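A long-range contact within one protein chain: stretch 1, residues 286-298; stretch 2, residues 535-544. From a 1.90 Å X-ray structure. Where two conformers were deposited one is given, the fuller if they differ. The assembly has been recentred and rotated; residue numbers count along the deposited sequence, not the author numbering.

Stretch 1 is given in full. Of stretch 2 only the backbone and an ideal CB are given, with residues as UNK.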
# COMPACT_ATOMS: atom_id res chain seq x y z
N LEU A 286 3.89 25.51 10.70
CA LEU A 286 2.44 25.44 10.95
C LEU A 286 2.14 24.75 12.28
O LEU A 286 1.35 25.24 13.09
CB LEU A 286 1.74 24.71 9.80
CG LEU A 286 1.65 25.51 8.49
CD1 LEU A 286 1.17 24.61 7.36
CD2 LEU A 286 0.75 26.74 8.62
N TYR A 287 2.80 23.62 12.51
CA TYR A 287 2.64 22.86 13.75
C TYR A 287 2.98 23.72 14.98
O TYR A 287 2.18 23.79 15.93
CB TYR A 287 3.51 21.61 13.71
CG TYR A 287 3.40 20.74 14.95
CD1 TYR A 287 4.21 20.98 16.06
CD2 TYR A 287 2.48 19.69 15.01
CE1 TYR A 287 4.12 20.17 17.19
CE2 TYR A 287 2.39 18.89 16.13
CZ TYR A 287 3.20 19.13 17.22
OH TYR A 287 3.10 18.32 18.33
N ASN A 288 4.13 24.40 14.95
CA ASN A 288 4.56 25.25 16.07
C ASN A 288 3.66 26.45 16.30
O ASN A 288 3.59 26.97 17.41
CB ASN A 288 6.00 25.73 15.88
CG ASN A 288 7.01 24.61 16.03
OD1 ASN A 288 6.73 23.61 16.70
ND2 ASN A 288 8.18 24.77 15.42
N ASP A 289 2.96 26.89 15.25
CA ASP A 289 1.99 27.98 15.39
C ASP A 289 0.58 27.50 15.73
O ASP A 289 -0.33 28.33 15.83
CB ASP A 289 1.96 28.83 14.11
CG ASP A 289 3.24 29.64 13.90
OD1 ASP A 289 4.05 29.78 14.84
OD2 ASP A 289 3.42 30.14 12.78
N GLY A 290 0.39 26.20 15.91
CA GLY A 290 -0.93 25.63 16.24
C GLY A 290 -1.88 25.53 15.05
O GLY A 290 -3.11 25.42 15.23
N GLN A 291 -1.33 25.57 13.84
CA GLN A 291 -2.13 25.47 12.61
C GLN A 291 -2.20 24.05 12.07
O GLN A 291 -2.98 23.77 11.16
CB GLN A 291 -1.57 26.41 11.54
CG GLN A 291 -1.65 27.87 11.90
CD GLN A 291 -3.06 28.28 12.24
OE1 GLN A 291 -3.36 28.64 13.38
NE2 GLN A 291 -3.96 28.19 11.27
N LEU A 292 -1.38 23.15 12.60
CA LEU A 292 -1.47 21.73 12.32
C LEU A 292 -1.30 20.99 13.64
O LEU A 292 -0.56 21.44 14.51
CB LEU A 292 -0.37 21.30 11.34
CG LEU A 292 -0.52 21.57 9.84
CD1 LEU A 292 0.76 21.15 9.05
CD2 LEU A 292 -1.74 20.87 9.26
N ASP A 293 -1.96 19.84 13.76
CA ASP A 293 -1.87 19.03 14.98
C ASP A 293 -0.89 17.85 14.82
O ASP A 293 -0.65 17.09 15.75
CB ASP A 293 -3.26 18.56 15.40
CG ASP A 293 -4.19 19.72 15.73
OD1 ASP A 293 -3.77 20.59 16.51
OD2 ASP A 293 -5.34 19.78 15.22
N GLU A 294 -0.31 17.71 13.63
CA GLU A 294 0.81 16.79 13.42
C GLU A 294 1.70 17.35 12.31
O GLU A 294 1.26 18.20 11.54
CB GLU A 294 0.33 15.38 13.08
CG GLU A 294 -0.31 15.26 11.73
CD GLU A 294 -0.74 13.85 11.37
OE1 GLU A 294 -1.19 13.66 10.22
OE2 GLU A 294 -0.64 12.93 12.21
N ALA A 295 2.94 16.89 12.28
CA ALA A 295 3.91 17.30 11.27
C ALA A 295 4.86 16.16 10.97
O ALA A 295 5.48 15.61 11.89
CB ALA A 295 4.70 18.53 11.75
N PRO A 296 4.99 15.78 9.68
CA PRO A 296 5.93 14.72 9.35
C PRO A 296 7.37 15.21 9.45
O PRO A 296 7.62 16.42 9.31
CB PRO A 296 5.58 14.38 7.90
CG PRO A 296 5.08 15.67 7.35
CD PRO A 296 4.29 16.27 8.48
N LEU A 297 8.29 14.29 9.73
CA LEU A 297 9.71 14.62 9.92
C LEU A 297 10.67 13.67 9.19
O LEU A 297 10.41 12.47 9.08
CB LEU A 297 10.04 14.59 11.41
CG LEU A 297 9.33 15.59 12.33
CD1 LEU A 297 9.61 15.27 13.80
CD2 LEU A 297 9.73 17.03 12.00
N ALA A 298 11.79 14.23 8.71
CA ALA A 298 12.89 13.46 8.14
C ALA A 298 14.14 14.33 8.09
O ALA A 298 14.06 15.53 8.30
CB ALA A 298 12.54 12.99 6.75
N UNK A 535 8.09 6.00 10.03
CA UNK A 535 7.25 7.19 10.01
C UNK A 535 7.52 8.01 11.27
O UNK A 535 7.19 7.56 12.38
CB UNK A 535 5.77 6.82 9.91
N UNK A 536 8.15 9.17 11.09
CA UNK A 536 8.49 10.06 12.20
C UNK A 536 7.69 11.33 12.09
O UNK A 536 7.47 11.85 10.99
CB UNK A 536 9.99 10.37 12.22
N UNK A 537 7.29 11.84 13.24
CA UNK A 537 6.41 13.00 13.27
C UNK A 537 6.33 13.62 14.64
O UNK A 537 6.66 12.98 15.63
CB UNK A 537 5.01 12.61 12.80
N UNK A 538 5.88 14.87 14.68
CA UNK A 538 5.42 15.50 15.89
C UNK A 538 3.92 15.31 15.95
O UNK A 538 3.26 15.36 14.93
CB UNK A 538 5.81 16.98 15.94
N UNK A 539 3.38 15.09 17.14
CA UNK A 539 1.92 15.03 17.30
C UNK A 539 1.52 15.69 18.61
O UNK A 539 2.13 15.45 19.64
CB UNK A 539 1.42 13.58 17.26
N UNK A 540 0.52 16.56 18.55
CA UNK A 540 0.14 17.33 19.73
C UNK A 540 -0.32 16.35 20.81
O UNK A 540 -1.00 15.36 20.51
CB UNK A 540 -0.96 18.35 19.40
N UNK A 541 0.05 16.65 22.06
CA UNK A 541 -0.26 15.81 23.22
C UNK A 541 -1.76 15.60 23.41
O UNK A 541 -2.19 14.54 23.86
CB UNK A 541 0.33 16.43 24.49
N UNK A 542 -2.55 16.61 23.05
CA UNK A 542 -4.01 16.58 23.25
C UNK A 542 -4.71 15.48 22.42
O UNK A 542 -5.83 15.08 22.75
CB UNK A 542 -4.60 17.94 22.89
N UNK A 543 -4.06 15.02 21.35
CA UNK A 543 -4.63 13.97 20.50
C UNK A 543 -4.54 12.62 21.19
O UNK A 543 -3.44 12.15 21.48
CB UNK A 543 -3.92 13.92 19.15
N UNK A 544 -5.69 11.99 21.41
CA UNK A 544 -5.74 10.68 22.06
C UNK A 544 -6.41 9.61 21.20
O UNK A 544 -7.28 9.91 20.38
CB UNK A 544 -6.48 10.79 23.39

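Position 535 points its CB away from stretch 1, and nothing there lies within 5.5 Å. Many side chains would suit. It is Thr-535.

At 536 the backbone O accepts a hydrogen bond from Leu-297 N (2.9 Å). The CB points to the face that carries Ala-295 and Leu-297, and lies 3.8 Å from Leu-297 O. A small or apolar residue would fit. Ala-536 sets its CB 4.3 Å from Leu-297 CB.

Position 537 pairs with Pro-296, antiparallel, and its CB faces the side of Glu-294 and Pro-296. The ideal CB is tight against Ala-295 O, at 3.2 Å. Glu-294 offers a carboxylate, so a long basic or polar residue is favoured. Lys-537 extends its chain, and NZ forms a salt bridge with Glu-294 OE2, a weak hydrogen bond at 3.5 Å.

Position 538 pairs with Ala-295 through two backbone bonds: the N of 538 to Ala-295 O, 2.9 Å, and Ala-295 N to the O of 538, 3.1 Å. The CB lies 3.6 Å from Tyr-287 CZ. This apolar setting suits Leu, Ile, Val or Met. Leu-538 packs its CB over one face of the Tyr-287 ring, and its CG lies 3.7 Å from Leu-297 CD1.

Position 539 pairs with Glu-294, and its CB shares the face of Glu-294 and Lys-537. A basic or polar residue would suit the nearby carboxylate; an acid needs a cation close by. It is Glu-539. Its OE1 is 3.5 Å from Glu-294 OE2, a like-charge approach, but Lys-537 NZ bonds to OE1 of Glu-539 at 3.1 Å and bridges to both acids.

At 540 the backbone N donates to Asp-293 O (3.1 Å, 168°). The CB points sideways, 4.2 Å from Tyr-287 OH. A long side chain could cross the free ring face and reach the carbonyl of Tyr-287, so Lys, Arg or Gln would serve. Lys-540 does this: CE lies 3.6 Å from the Tyr-287 ring centroid, opposite Leu-538, and NZ donates to Tyr-287 O (2.8 Å).

Positions 540 to 543 form a type I turn. Position 541 points away and tolerates much; it is Ser-541.

Position 542 points sideways, with Asp-293 within reach of a long basic chain. Lys-542 NZ makes a salt bridge to Asp-293 OD1 (2.9 Å).

Position 543 points toward stretch 1, but nothing lies within 5.5 Å of the CB, so a medium or large apolar residue is one of several that would do. Ile-543 CD1 lies 4.4 Å from Asp-293 CB.

Position 544 is out of reach of stretch 1, which sets no limit on it; it is Lys-544.

Stretch 2 535-544: TAKLEKSKIK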
# COMPACT_ATOMS: atom_id res chain seq x y z
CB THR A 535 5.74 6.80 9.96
OG1 THR A 535 5.48 6.04 8.77
CG2 THR A 535 4.84 8.04 9.98
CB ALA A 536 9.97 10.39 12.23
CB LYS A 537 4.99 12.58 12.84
CG LYS A 537 4.29 11.62 13.79
CD LYS A 537 3.01 11.12 13.16
CE LYS A 537 2.17 10.30 14.11
NZ LYS A 537 0.81 10.06 13.50
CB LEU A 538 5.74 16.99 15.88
CG LEU A 538 7.22 17.36 15.75
CD1 LEU A 538 7.39 18.87 15.56
CD2 LEU A 538 7.98 16.85 16.98
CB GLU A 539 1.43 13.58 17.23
CG GLU A 539 -0.08 13.45 17.33
CD GLU A 539 -0.59 12.12 16.82
OE1 GLU A 539 -0.53 11.89 15.60
OE2 GLU A 539 -1.04 11.30 17.66
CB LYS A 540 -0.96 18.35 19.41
CG LYS A 540 -0.58 19.41 18.37
CD LYS A 540 0.34 20.48 18.94
CE LYS A 540 0.67 21.55 17.88
NZ LYS A 540 1.49 22.66 18.42
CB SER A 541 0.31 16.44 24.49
OG SER A 541 1.68 16.75 24.34
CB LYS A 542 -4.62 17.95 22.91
CG LYS A 542 -4.67 18.22 21.41
CD LYS A 542 -4.96 19.69 21.05
CE LYS A 542 -5.01 19.83 19.52
NZ LYS A 542 -5.06 21.23 19.00
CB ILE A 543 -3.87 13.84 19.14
CG1 ILE A 543 -3.85 15.17 18.38
CG2 ILE A 543 -4.47 12.71 18.28
CD1 ILE A 543 -5.16 15.87 18.31
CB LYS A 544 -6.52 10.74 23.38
CG LYS A 544 -6.13 11.86 24.32
CD LYS A 544 -4.72 11.74 24.84
CE LYS A 544 -4.40 12.94 25.73
NZ LYS A 544 -3.00 12.89 26.21
O HOH W 1 8.68 10.35 8.50
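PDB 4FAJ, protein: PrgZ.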